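Local coordinates for conserved hypothetical protein MTH1747 (Methanothermobacter thermautotrophicus, PDB 1I36) that is of unknown function but binds NADP in a Rossmann-type domain and resembles 3-hydroxyacid dehydrogenases in structure, at residues Gly9-Thr14 / Ile61-Pro66; Val68-Ala73 / Ser99-Lys104; Ile87-Pro92 / Ala157-Arg162; Val108-Met113 / Glu133-Leu138. The protein carries 1 engineered substitution. One frame throughout, in Å; residues are numbered along the deposited sequence.

Interaction 1: residues Gly9-Thr14 / Ile61-Pro66; sequences GEVAQT and ISAVTP. With NAP (NADP nicotinamide-adenine-dinucleotide phosphate), chain C.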
# COMPACT_ATOMS: atom_id res chain seq x y z
N GLY A 9 29.50 -5.06 -17.68
CA GLY A 9 29.52 -4.70 -16.28
C GLY A 9 28.92 -5.79 -15.43
O GLY A 9 29.00 -6.96 -15.79
N GLU A 10 28.30 -5.40 -14.32
CA GLU A 10 27.72 -6.36 -13.39
C GLU A 10 26.62 -7.24 -13.97
O GLU A 10 26.59 -8.44 -13.71
CB GLU A 10 27.19 -5.65 -12.14
CG GLU A 10 26.56 -6.62 -11.15
CD GLU A 10 26.35 -6.04 -9.76
OE1 GLU A 10 25.87 -4.90 -9.64
OE2 GLU A 10 26.67 -6.74 -8.78
N VAL A 11 25.67 -6.63 -14.68
CA VAL A 11 24.59 -7.41 -15.30
C VAL A 11 25.13 -8.39 -16.34
O VAL A 11 24.86 -9.59 -16.26
CB VAL A 11 23.58 -6.49 -15.97
CG1 VAL A 11 22.58 -7.30 -16.81
CG2 VAL A 11 22.87 -5.69 -14.88
N ALA A 12 25.90 -7.89 -17.29
CA ALA A 12 26.47 -8.72 -18.34
C ALA A 12 27.30 -9.88 -17.77
O ALA A 12 27.21 -11.01 -18.24
CB ALA A 12 27.35 -7.87 -19.28
N GLN A 13 28.13 -9.58 -16.77
CA GLN A 13 28.96 -10.63 -16.16
C GLN A 13 28.11 -11.75 -15.59
O GLN A 13 28.37 -12.92 -15.83
CB GLN A 13 29.83 -10.06 -15.04
CG GLN A 13 30.72 -11.12 -14.34
CD GLN A 13 31.61 -10.55 -13.22
OE1 GLN A 13 31.37 -9.45 -12.71
NE2 GLN A 13 32.61 -11.34 -12.79
N THR A 14 27.11 -11.37 -14.80
CA THR A 14 26.21 -12.32 -14.16
C THR A 14 25.53 -13.24 -15.18
O THR A 14 25.57 -14.46 -15.04
CB THR A 14 25.17 -11.56 -13.33
OG1 THR A 14 25.85 -10.75 -12.37
CG2 THR A 14 24.25 -12.51 -12.61
N ILE A 61 22.72 -8.46 -26.43
CA ILE A 61 22.16 -7.84 -25.23
C ILE A 61 22.94 -6.56 -24.90
O ILE A 61 24.16 -6.58 -24.79
CB ILE A 61 22.26 -8.82 -24.00
CG1 ILE A 61 21.40 -10.09 -24.26
CG2 ILE A 61 21.79 -8.12 -22.74
CD1 ILE A 61 21.63 -11.19 -23.23
N SER A 62 22.20 -5.47 -24.74
CA SER A 62 22.75 -4.16 -24.40
C SER A 62 22.57 -3.97 -22.89
O SER A 62 21.45 -3.83 -22.42
CB SER A 62 21.97 -3.06 -25.14
OG SER A 62 22.40 -1.78 -24.71
N ALA A 63 23.67 -3.96 -22.16
CA ALA A 63 23.66 -3.81 -20.71
C ALA A 63 24.74 -2.77 -20.39
O ALA A 63 25.82 -3.09 -19.87
CB ALA A 63 23.98 -5.14 -20.04
N VAL A 64 24.49 -1.55 -20.85
CA VAL A 64 25.44 -0.45 -20.66
C VAL A 64 24.89 0.42 -19.53
O VAL A 64 24.47 -0.12 -18.52
CB VAL A 64 25.60 0.35 -21.99
CG1 VAL A 64 26.34 -0.52 -22.98
CG2 VAL A 64 24.22 0.70 -22.57
N THR A 65 24.94 1.75 -19.65
CA THR A 65 24.36 2.60 -18.60
C THR A 65 23.16 3.34 -19.22
O THR A 65 23.07 3.45 -20.45
CB THR A 65 25.40 3.61 -18.05
OG1 THR A 65 25.82 4.49 -19.09
CG2 THR A 65 26.61 2.86 -17.52
N PRO A 66 22.22 3.84 -18.40
CA PRO A 66 21.07 4.52 -19.01
C PRO A 66 21.43 5.67 -19.98
O PRO A 66 20.79 5.82 -21.03
CB PRO A 66 20.30 5.04 -17.80
CG PRO A 66 20.52 3.92 -16.79
CD PRO A 66 22.03 3.68 -16.94
PA NAP C . 28.08 -1.36 -14.81
O1A NAP C . 27.62 0.01 -14.80
O2A NAP C . 28.02 -2.48 -13.89
O5B NAP C . 28.28 -1.92 -16.37
C5B NAP C . 27.98 -1.18 -17.70
C4B NAP C . 29.24 -1.48 -18.36
O4B NAP C . 28.84 -0.79 -19.77
C3B NAP C . 30.26 -0.79 -18.45
O3B NAP C . 30.85 -1.97 -18.13
C2B NAP C . 31.10 -0.01 -19.39
O2B NAP C . 32.27 -0.11 -19.84
C1B NAP C . 30.07 -0.20 -20.33
N9A NAP C . 29.81 1.03 -21.11
C8A NAP C . 29.61 2.39 -20.86
N7A NAP C . 29.48 3.08 -21.98
C5A NAP C . 29.58 2.15 -23.00
C6A NAP C . 29.52 2.26 -24.43
N6A NAP C . 29.34 3.43 -25.04
N1A NAP C . 29.66 1.10 -25.18
C2A NAP C . 29.85 -0.10 -24.57
N3A NAP C . 29.92 -0.28 -23.23
C4A NAP C . 29.77 0.90 -22.50
O3 NAP C . 26.43 -1.50 -14.95
PN NAP C . 25.30 -2.73 -14.63
O1N NAP C . 25.03 -2.76 -13.16
O2N NAP C . 25.91 -3.90 -15.27
O5D NAP C . 23.93 -2.48 -15.39
C5D NAP C . 23.86 -2.44 -16.84
C4D NAP C . 22.48 -1.94 -17.23
O4D NAP C . 21.35 -2.68 -16.69
C3D NAP C . 22.19 -0.47 -16.83
O3D NAP C . 21.46 0.32 -17.82
C2D NAP C . 21.42 -0.55 -15.55
O2D NAP C . 20.62 0.57 -15.31
C1D NAP C . 20.64 -1.87 -15.74
N1N NAP C . 20.27 -2.54 -14.49
C2N NAP C . 21.26 -2.96 -13.59
C3N NAP C . 20.80 -3.62 -12.41
C7N NAP C . 21.72 -4.11 -11.39
O7N NAP C . 21.30 -4.69 -10.37
N7N NAP C . 23.07 -3.96 -11.52
C4N NAP C . 19.41 -3.81 -12.21
C5N NAP C . 18.47 -3.39 -13.09
C6N NAP C . 18.90 -2.76 -14.23
P2B NAP C . 33.37 0.80 -18.98
O1X NAP C . 33.61 0.17 -17.64
O2X NAP C . 34.49 0.70 -19.88
O3X NAP C . 32.76 2.10 -18.81
O HOH W 1 26.52 -4.93 -17.75
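Val-11 and Ala-63 form the apolar part of this contact: CG1 of Val-11 packs at 4.1 Å on CB of Ala-63, and CB of Ala-12 lies 4.4 Å from the same methyl. Val-11 splits its branches between two tasks. With CG1 anti to the backbone N (chi1 171°), CG2 is left to face the cofactor, 3.4 Å from NAP C2N on the nicotinamide ring.

The hydrogen bonds to NADP come from the backbone at the start of the helix. Glu-10 N reaches NAP O2A at 3.0 Å, almost straight at 175°, and Val-11 N reaches NAP O2N at 2.8 Å. The carboxylate of Glu-10 adds a weak bond from the carboxamide nitrogen NAP N7N to OE1, while OE2 pairs with Arg-117.

Water bridges the segments. One molecule accepts from Gly-9 N and Ala-12 N, and donates to Ala-63 O at 2.9 Å and to NAP O2N at 2.8 Å, so its four partners fix its orientation.

Gly-9 and Ala-12 fit the Rossmann-type GxGxxA pattern. The chemistry implies that the diphosphate is held by main-chain N-H groups and an ordered water at a helix N-terminus, whose dipole would probably ease its negative charge.

Interaction 2: residues Val68-Ala73 / Ser99-Lys104; sequences VALGAA and SSLIEK. With NAP (NADP nicotinamide-adenine-dinucleotide phosphate), chain C.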
# COMPACT_ATOMS: atom_id res chain seq x y z
N VAL A 68 23.81 5.93 -21.96
CA VAL A 68 24.50 5.43 -23.16
C VAL A 68 23.59 4.52 -24.03
O VAL A 68 23.93 4.21 -25.15
CB VAL A 68 25.76 4.57 -22.68
CG1 VAL A 68 26.33 3.71 -23.78
CG2 VAL A 68 26.84 5.51 -22.13
N ALA A 69 22.43 4.14 -23.50
CA ALA A 69 21.51 3.22 -24.18
C ALA A 69 21.08 3.61 -25.59
O ALA A 69 21.10 2.77 -26.50
CB ALA A 69 20.26 2.99 -23.28
N LEU A 70 20.70 4.86 -25.81
CA LEU A 70 20.28 5.26 -27.16
C LEU A 70 21.44 5.24 -28.13
O LEU A 70 21.29 4.78 -29.26
CB LEU A 70 19.63 6.64 -27.19
CG LEU A 70 18.20 6.73 -26.73
CD1 LEU A 70 17.74 8.22 -26.83
CD2 LEU A 70 17.30 5.79 -27.56
N GLY A 71 22.60 5.75 -27.70
CA GLY A 71 23.77 5.74 -28.57
C GLY A 71 24.19 4.33 -28.95
O GLY A 71 24.61 4.09 -30.09
N ALA A 72 24.12 3.40 -27.99
CA ALA A 72 24.48 2.01 -28.25
C ALA A 72 23.51 1.43 -29.28
O ALA A 72 23.93 0.71 -30.16
CB ALA A 72 24.41 1.20 -26.95
N ALA A 73 22.22 1.72 -29.15
CA ALA A 73 21.24 1.19 -30.11
C ALA A 73 21.46 1.78 -31.52
O ALA A 73 21.26 1.08 -32.52
CB ALA A 73 19.81 1.50 -29.63
N SER A 99 14.04 1.03 -29.76
CA SER A 99 13.46 0.05 -30.68
C SER A 99 13.48 0.57 -32.14
O SER A 99 13.81 -0.17 -33.06
CB SER A 99 12.01 -0.23 -30.33
OG SER A 99 11.58 -1.36 -31.06
N SER A 100 13.11 1.83 -32.33
CA SER A 100 13.10 2.39 -33.69
C SER A 100 14.48 2.44 -34.34
O SER A 100 14.59 2.49 -35.56
CB SER A 100 12.43 3.76 -33.71
OG SER A 100 13.24 4.72 -33.05
N LEU A 101 15.53 2.41 -33.52
CA LEU A 101 16.94 2.42 -33.98
C LEU A 101 17.44 1.06 -34.47
O LEU A 101 18.46 0.97 -35.16
CB LEU A 101 17.84 2.94 -32.84
CG LEU A 101 17.59 4.44 -32.60
CD1 LEU A 101 18.41 4.94 -31.37
CD2 LEU A 101 17.98 5.23 -33.87
N ILE A 102 16.79 -0.01 -34.05
CA ILE A 102 17.17 -1.37 -34.51
C ILE A 102 16.30 -1.56 -35.78
O ILE A 102 15.22 -2.14 -35.75
CB ILE A 102 16.84 -2.43 -33.41
CG1 ILE A 102 17.60 -2.07 -32.11
CG2 ILE A 102 17.14 -3.88 -33.92
CD1 ILE A 102 19.10 -1.78 -32.27
N GLU A 103 16.75 -0.99 -36.89
CA GLU A 103 16.00 -1.00 -38.16
C GLU A 103 15.89 -2.33 -38.92
O GLU A 103 14.94 -2.54 -39.67
CB GLU A 103 16.58 0.09 -39.08
CG GLU A 103 16.44 1.47 -38.46
CD GLU A 103 17.32 2.54 -39.11
OE1 GLU A 103 18.15 2.21 -40.00
OE2 GLU A 103 17.17 3.73 -38.70
N LYS A 104 16.82 -3.23 -38.68
CA LYS A 104 16.84 -4.50 -39.38
C LYS A 104 16.73 -5.71 -38.47
O LYS A 104 16.91 -6.83 -38.93
CB LYS A 104 18.16 -4.63 -40.13
CG LYS A 104 18.42 -3.55 -41.14
CD LYS A 104 19.62 -3.94 -41.98
CE LYS A 104 20.94 -3.64 -41.30
NZ LYS A 104 21.39 -2.25 -41.69
PA NAP C . 28.08 -1.36 -14.81
O1A NAP C . 27.62 0.01 -14.80
O2A NAP C . 28.02 -2.48 -13.89
O5B NAP C . 28.28 -1.92 -16.37
C5B NAP C . 27.98 -1.18 -17.70
C4B NAP C . 29.24 -1.48 -18.36
O4B NAP C . 28.84 -0.79 -19.77
C3B NAP C . 30.26 -0.79 -18.45
O3B NAP C . 30.85 -1.97 -18.13
C2B NAP C . 31.10 -0.01 -19.39
O2B NAP C . 32.27 -0.11 -19.84
C1B NAP C . 30.07 -0.20 -20.33
N9A NAP C . 29.81 1.03 -21.11
C8A NAP C . 29.61 2.39 -20.86
N7A NAP C . 29.48 3.08 -21.98
C5A NAP C . 29.58 2.15 -23.00
C6A NAP C . 29.52 2.26 -24.43
N6A NAP C . 29.34 3.43 -25.04
N1A NAP C . 29.66 1.10 -25.18
C2A NAP C . 29.85 -0.10 -24.57
N3A NAP C . 29.92 -0.28 -23.23
C4A NAP C . 29.77 0.90 -22.50
O3 NAP C . 26.43 -1.50 -14.95
PN NAP C . 25.30 -2.73 -14.63
O1N NAP C . 25.03 -2.76 -13.16
O2N NAP C . 25.91 -3.90 -15.27
O5D NAP C . 23.93 -2.48 -15.39
C5D NAP C . 23.86 -2.44 -16.84
C4D NAP C . 22.48 -1.94 -17.23
O4D NAP C . 21.35 -2.68 -16.69
C3D NAP C . 22.19 -0.47 -16.83
O3D NAP C . 21.46 0.32 -17.82
C2D NAP C . 21.42 -0.55 -15.55
O2D NAP C . 20.62 0.57 -15.31
C1D NAP C . 20.64 -1.87 -15.74
N1N NAP C . 20.27 -2.54 -14.49
C2N NAP C . 21.26 -2.96 -13.59
C3N NAP C . 20.80 -3.62 -12.41
C7N NAP C . 21.72 -4.11 -11.39
O7N NAP C . 21.30 -4.69 -10.37
N7N NAP C . 23.07 -3.96 -11.52
C4N NAP C . 19.41 -3.81 -12.21
C5N NAP C . 18.47 -3.39 -13.09
C6N NAP C . 18.90 -2.76 -14.23
P2B NAP C . 33.37 0.80 -18.98
O1X NAP C . 33.61 0.17 -17.64
O2X NAP C . 34.49 0.70 -19.88
O3X NAP C . 32.76 2.10 -18.81
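Two neighbouring helices of the Rossmann-type domain meet here: helix 69-77, which follows strand 59-62, and helix 92-101, which follows strand 83-86. Each links parallel strands of the sheet. The meeting point is near the C-terminal end of helix 92-101, where Leu-101 and Ile-102 close on Leu-70 and Ala-73.

At Ala-73 the backbones come close: its CB lies 4.0 Å from CB of Leu-101, and the CA atoms of Ala-73 and Leu-101 are 5.9 Å apart. Leu-101 then sets its CD1 against the first helix, with Leu-101 CD1 3.6 Å from the carbonyl oxygen Leu-70 O and 4.1 Å from Leu-70 CD2. The two leucine side chains run at about a right angle, so they meet through single methyls and do not lie along one another. Ile-102, the centre of an inverse gamma turn, comes in with its far methyl, CD1 standing 3.6 Å from Ala-73 O. Its side chain also packs on Tyr-84 and Phe-107 of the sheet.

No hydrogen bond joins the segments; the contact is made of methyl and methylene groups, two of the methyls resting on main-chain carbonyl oxygens. At the other end of segment 68-73, Val-68 CG1 touches the adenine at NAP N6A, 3.3 Å away. Such side-by-side helices covering a parallel sheet are typical of successive beta-alpha-beta crossovers in a Rossmann fold.

Interaction 3: residues Ile87-Pro92 / Ala157-Arg162; sequences INNISP and AIKMLR. With NAP (NADP nicotinamide-adenine-dinucleotide phosphate), chain C.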
# COMPACT_ATOMS: atom_id res chain seq x y z
N ILE A 87 18.35 -4.11 -21.81
CA ILE A 87 18.08 -4.36 -20.41
C ILE A 87 18.46 -3.16 -19.54
O ILE A 87 18.46 -3.25 -18.32
CB ILE A 87 18.77 -5.69 -19.96
CG1 ILE A 87 18.04 -6.31 -18.78
CG2 ILE A 87 20.26 -5.46 -19.67
CD1 ILE A 87 18.42 -7.80 -18.56
N ASN A 88 18.63 -2.01 -20.17
CA ASN A 88 19.00 -0.80 -19.44
C ASN A 88 17.84 -0.15 -18.68
O ASN A 88 16.67 -0.23 -19.08
CB ASN A 88 19.65 0.21 -20.37
CG ASN A 88 20.84 -0.36 -21.11
OD1 ASN A 88 21.88 -0.64 -20.52
ND2 ASN A 88 20.69 -0.57 -22.41
N ASN A 89 18.17 0.55 -17.60
CA ASN A 89 17.12 1.22 -16.83
C ASN A 89 16.81 2.56 -17.46
O ASN A 89 17.36 3.58 -17.06
CB ASN A 89 17.53 1.41 -15.36
CG ASN A 89 16.42 2.04 -14.53
OD1 ASN A 89 15.22 1.82 -14.79
ND2 ASN A 89 16.80 2.87 -13.55
N ILE A 90 15.98 2.53 -18.51
CA ILE A 90 15.54 3.72 -19.22
C ILE A 90 14.01 3.74 -19.24
O ILE A 90 13.36 2.72 -19.06
CB ILE A 90 16.11 3.79 -20.67
CG1 ILE A 90 15.91 2.45 -21.41
CG2 ILE A 90 17.60 4.15 -20.61
CD1 ILE A 90 16.31 2.51 -22.93
N SER A 91 13.45 4.91 -19.49
CA SER A 91 11.99 5.05 -19.49
C SER A 91 11.35 4.27 -20.62
O SER A 91 11.99 4.02 -21.67
CB SER A 91 11.61 6.52 -19.59
OG SER A 91 11.77 7.01 -20.94
N PRO A 92 10.05 3.94 -20.46
CA PRO A 92 9.37 3.19 -21.52
C PRO A 92 9.44 3.91 -22.86
O PRO A 92 9.60 3.26 -23.88
CB PRO A 92 7.95 3.08 -21.00
CG PRO A 92 8.17 2.85 -19.50
CD PRO A 92 9.26 3.93 -19.20
N ALA A 157 7.68 -0.56 -18.50
CA ALA A 157 6.54 0.09 -17.84
C ALA A 157 6.09 -0.72 -16.64
O ALA A 157 5.71 -0.14 -15.65
CB ALA A 157 5.33 0.24 -18.81
N ILE A 158 5.94 -2.03 -16.81
CA ILE A 158 5.54 -2.90 -15.71
C ILE A 158 6.53 -2.79 -14.53
O ILE A 158 6.12 -2.74 -13.34
CB ILE A 158 5.47 -4.38 -16.16
CG1 ILE A 158 4.28 -4.58 -17.09
CG2 ILE A 158 5.31 -5.31 -14.92
CD1 ILE A 158 4.48 -5.77 -18.10
N LYS A 159 7.82 -2.78 -14.83
CA LYS A 159 8.83 -2.69 -13.78
C LYS A 159 8.72 -1.37 -12.99
O LYS A 159 8.74 -1.35 -11.74
CB LYS A 159 10.23 -2.80 -14.37
CG LYS A 159 11.34 -2.63 -13.33
CD LYS A 159 12.71 -2.69 -13.94
CE LYS A 159 13.75 -2.24 -12.94
NZ LYS A 159 13.50 -0.80 -12.61
N MET A 160 8.58 -0.28 -13.73
CA MET A 160 8.46 1.07 -13.16
C MET A 160 7.16 1.20 -12.36
O MET A 160 7.13 1.84 -11.31
CB MET A 160 8.48 2.09 -14.32
CG MET A 160 8.10 3.51 -13.97
SD MET A 160 6.29 3.95 -13.84
CE MET A 160 5.82 4.35 -15.52
N LEU A 161 6.07 0.60 -12.85
CA LEU A 161 4.80 0.67 -12.14
C LEU A 161 4.84 -0.08 -10.82
O LEU A 161 4.32 0.40 -9.80
CB LEU A 161 3.66 0.18 -13.02
CG LEU A 161 3.37 1.20 -14.13
CD1 LEU A 161 2.46 0.61 -15.19
CD2 LEU A 161 2.75 2.45 -13.53
N ARG A 162 5.49 -1.24 -10.81
CA ARG A 162 5.64 -2.03 -9.59
C ARG A 162 6.48 -1.24 -8.59
O ARG A 162 6.19 -1.21 -7.39
CB ARG A 162 6.32 -3.38 -9.84
CG ARG A 162 6.47 -4.20 -8.55
CD ARG A 162 6.95 -5.63 -8.73
NE ARG A 162 8.39 -5.75 -8.54
CZ ARG A 162 9.06 -6.90 -8.45
NH1 ARG A 162 8.42 -8.07 -8.51
NH2 ARG A 162 10.39 -6.88 -8.39
PA NAP C . 28.08 -1.36 -14.81
O1A NAP C . 27.62 0.01 -14.80
O2A NAP C . 28.02 -2.48 -13.89
O5B NAP C . 28.28 -1.92 -16.37
C5B NAP C . 27.98 -1.18 -17.70
C4B NAP C . 29.24 -1.48 -18.36
O4B NAP C . 28.84 -0.79 -19.77
C3B NAP C . 30.26 -0.79 -18.45
O3B NAP C . 30.85 -1.97 -18.13
C2B NAP C . 31.10 -0.01 -19.39
O2B NAP C . 32.27 -0.11 -19.84
C1B NAP C . 30.07 -0.20 -20.33
N9A NAP C . 29.81 1.03 -21.11
C8A NAP C . 29.61 2.39 -20.86
N7A NAP C . 29.48 3.08 -21.98
C5A NAP C . 29.58 2.15 -23.00
C6A NAP C . 29.52 2.26 -24.43
N6A NAP C . 29.34 3.43 -25.04
N1A NAP C . 29.66 1.10 -25.18
C2A NAP C . 29.85 -0.10 -24.57
N3A NAP C . 29.92 -0.28 -23.23
C4A NAP C . 29.77 0.90 -22.50
O3 NAP C . 26.43 -1.50 -14.95
PN NAP C . 25.30 -2.73 -14.63
O1N NAP C . 25.03 -2.76 -13.16
O2N NAP C . 25.91 -3.90 -15.27
O5D NAP C . 23.93 -2.48 -15.39
C5D NAP C . 23.86 -2.44 -16.84
C4D NAP C . 22.48 -1.94 -17.23
O4D NAP C . 21.35 -2.68 -16.69
C3D NAP C . 22.19 -0.47 -16.83
O3D NAP C . 21.46 0.32 -17.82
C2D NAP C . 21.42 -0.55 -15.55
O2D NAP C . 20.62 0.57 -15.31
C1D NAP C . 20.64 -1.87 -15.74
N1N NAP C . 20.27 -2.54 -14.49
C2N NAP C . 21.26 -2.96 -13.59
C3N NAP C . 20.80 -3.62 -12.41
C7N NAP C . 21.72 -4.11 -11.39
O7N NAP C . 21.30 -4.69 -10.37
N7N NAP C . 23.07 -3.96 -11.52
C4N NAP C . 19.41 -3.81 -12.21
C5N NAP C . 18.47 -3.39 -13.09
C6N NAP C . 18.90 -2.76 -14.23
P2B NAP C . 33.37 0.80 -18.98
O1X NAP C . 33.61 0.17 -17.64
O2X NAP C . 34.49 0.70 -19.88
O3X NAP C . 32.76 2.10 -18.81
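Asn-89 and Lys-159 point their side chains across each other at about a right angle, the amide of one near the ammonium of the other. OD1 of Asn-89 and NZ of Lys-159 are 3.8 Å apart, a polar approach too long to count as a hydrogen bond. The lysine leaves its helix with an extended chain and bends at the last torsion (chi4 -64°), which swings NZ round to the asparagine. On the amide's other arm, Asn-89 ND2 bonds to Glu-225.

Pro-92 meets the helix differently, by the CG corner of its ring: CG is 3.6 Å from Ala-157 N and 3.9 Å from Ala-157 CB. The proline opens helix 92-101 just behind the N-cap Ser-91. The turn before it is an inverse gamma turn centred on Asn-89, closed by Ile-90 N to Asn-88 O at 2.9 Å.

This loop follows strand 83-86 of the Rossmann-type sheet and borders the nicotinamide ribose, while 157-162 belongs to the long helix 154-182, against which Leu-183 and Met-192 of the second subunit also pack. In 3-hydroxyacid dehydrogenases a lysine from the corresponding helix serves the active site; Lys-159 may correspond to it, though no role is established here.

Asn-88 turns its side-chain oxygen to the ribose, where the hydroxyl NAP O3D donates to OD1 at 2.9 Å. Asn-89 N adds two weak bonds, to NAP O2D and NAP O3D.

Interaction 4: residues Val108-Met113 / Glu133-Leu138; sequences VDAAIM and EEFMKL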
# COMPACT_ATOMS: atom_id res chain seq x y z
N VAL A 108 13.76 -6.43 -28.16
CA VAL A 108 13.11 -6.96 -26.96
C VAL A 108 13.40 -6.06 -25.77
O VAL A 108 14.55 -5.71 -25.51
CB VAL A 108 13.65 -8.39 -26.62
CG1 VAL A 108 13.02 -8.90 -25.29
CG2 VAL A 108 13.25 -9.36 -27.77
N ASP A 109 12.34 -5.63 -25.08
CA ASP A 109 12.49 -4.77 -23.88
C ASP A 109 12.59 -5.79 -22.72
O ASP A 109 11.62 -6.48 -22.45
CB ASP A 109 11.20 -3.94 -23.74
CG ASP A 109 11.15 -3.11 -22.48
OD1 ASP A 109 12.17 -3.02 -21.75
OD2 ASP A 109 10.07 -2.56 -22.22
N ALA A 110 13.77 -5.96 -22.12
CA ALA A 110 13.89 -6.90 -20.98
C ALA A 110 13.98 -6.01 -19.74
O ALA A 110 14.62 -4.98 -19.78
CB ALA A 110 15.17 -7.74 -21.12
N ALA A 111 13.38 -6.43 -18.63
CA ALA A 111 13.44 -5.63 -17.39
C ALA A 111 13.76 -6.59 -16.23
O ALA A 111 13.05 -7.58 -16.02
CB ALA A 111 12.10 -4.91 -17.13
N ILE A 112 14.82 -6.26 -15.50
CA ILE A 112 15.28 -7.04 -14.36
C ILE A 112 14.35 -6.70 -13.20
O ILE A 112 14.20 -5.53 -12.83
CB ILE A 112 16.74 -6.67 -14.02
CG1 ILE A 112 17.65 -7.20 -15.15
CG2 ILE A 112 17.17 -7.33 -12.69
CD1 ILE A 112 19.14 -6.80 -15.02
N MET A 113 13.70 -7.73 -12.66
CA MET A 113 12.72 -7.57 -11.58
C MET A 113 13.24 -7.92 -10.19
O MET A 113 12.53 -8.51 -9.39
CB MET A 113 11.49 -8.44 -11.90
CG MET A 113 10.79 -8.06 -13.19
SD MET A 113 10.30 -6.36 -13.10
CE MET A 113 8.85 -6.46 -12.12
N GLU A 133 9.45 -14.04 -26.95
CA GLU A 133 9.44 -15.49 -26.84
C GLU A 133 10.76 -16.08 -27.32
O GLU A 133 11.25 -17.06 -26.77
CB GLU A 133 8.33 -16.09 -27.69
CG GLU A 133 6.94 -15.91 -27.17
CD GLU A 133 5.94 -16.73 -27.99
OE1 GLU A 133 6.18 -17.95 -28.17
OE2 GLU A 133 4.96 -16.14 -28.49
N GLU A 134 11.35 -15.47 -28.34
CA GLU A 134 12.61 -15.96 -28.87
C GLU A 134 13.76 -15.72 -27.87
O GLU A 134 14.64 -16.59 -27.70
CB GLU A 134 12.88 -15.31 -30.23
CG GLU A 134 14.13 -15.78 -30.98
CD GLU A 134 14.12 -17.26 -31.36
OE1 GLU A 134 13.01 -17.83 -31.58
OE2 GLU A 134 15.23 -17.83 -31.44
N PHE A 135 13.73 -14.59 -27.17
CA PHE A 135 14.74 -14.27 -26.15
C PHE A 135 14.55 -15.28 -24.99
O PHE A 135 15.51 -15.75 -24.41
CB PHE A 135 14.49 -12.84 -25.66
CG PHE A 135 15.28 -12.45 -24.42
CD1 PHE A 135 16.66 -12.61 -24.37
CD2 PHE A 135 14.63 -11.92 -23.31
CE1 PHE A 135 17.37 -12.25 -23.24
CE2 PHE A 135 15.32 -11.56 -22.19
CZ PHE A 135 16.70 -11.72 -22.13
N MET A 136 13.29 -15.60 -24.69
CA MET A 136 12.95 -16.51 -23.59
C MET A 136 13.53 -17.93 -23.76
O MET A 136 13.68 -18.67 -22.79
CB MET A 136 11.43 -16.56 -23.38
CG MET A 136 11.03 -17.16 -22.00
SD MET A 136 9.26 -17.16 -21.72
CE MET A 136 9.10 -18.51 -20.51
N LYS A 137 13.91 -18.29 -24.99
CA LYS A 137 14.55 -19.57 -25.25
C LYS A 137 15.87 -19.66 -24.46
O LYS A 137 16.35 -20.77 -24.19
CB LYS A 137 14.82 -19.73 -26.75
CG LYS A 137 13.54 -20.05 -27.51
CD LYS A 137 13.73 -20.23 -29.01
CE LYS A 137 12.39 -20.62 -29.66
NZ LYS A 137 12.45 -20.59 -31.16
N LEU A 138 16.45 -18.52 -24.07
CA LEU A 138 17.69 -18.54 -23.28
C LEU A 138 17.45 -19.17 -21.89
O LEU A 138 18.39 -19.42 -21.14
CB LEU A 138 18.28 -17.12 -23.14
CG LEU A 138 18.84 -16.56 -24.46
CD1 LEU A 138 19.54 -15.20 -24.26
CD2 LEU A 138 19.81 -17.55 -25.07
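A salt bridge from Lys-137 NZ to Glu-134 OE1, 2.8 Å long, lies on the exposed side of the turn from which Phe-135 reaches inward to Val-108 and Ala-110. The ammonium meets OE1 on the syn side of the carboxylate, 24° out of its plane, and ties together two residues three apart in sequence.

Between them, Phe-135 sends its ring the other way. CG stands anti to the backbone N (chi1 169°), which carries the ring toward strand 106-112. There CD2 of Phe-135 meets CG1 of Val-108 at 4.0 Å, and CE2 of Phe-135 meets CB of Ala-110 at 4.0 Å. Both methyls approach the ring obliquely, along one side of it. Val-108 and Ala-110 alternate with Asp-109, so they share the strand face turned to the helix, while Asp-109 turns from it and bonds to Ser-156.

Val-85, Ala-127 and Ile-145, from strands 83-86, 124-128 and 144-147, also pack on Phe-135. Side chains from four strands thus meet on this one residue. The chemistry implies a division of labour in this short helical segment: the contact with the sheet is wholly apolar and buried, whereas Glu-134 and Lys-137 pair on the outer side.

The four contacts spread out round one NADP-binding sheet, and interactions 1, 2 and 3 reach the cofactor at its diphosphate, its adenine and its nicotinamide ribose; Ile-112 of interaction 4 also touches it. Interaction 1 joins interaction 3 through two probable hydrogen bonds: Ser-62 OG lies 3.1 Å from Asn-88 ND2, and Ser-62 O lies 3.2 Å from Ile-87 N. Ala-69 CB of interaction 2 packs 3.7 Å from the same Asn-88 ND2. Interaction 4, nested in sequence within the loop that interaction 3 closes, meets it through Arg-162 NH2 and Met-113 O at 2.9 Å, and touches interaction 1 where Ile-112 CD1 packs on Val-11 CG2. Centres lie about 13 to 17 Å apart.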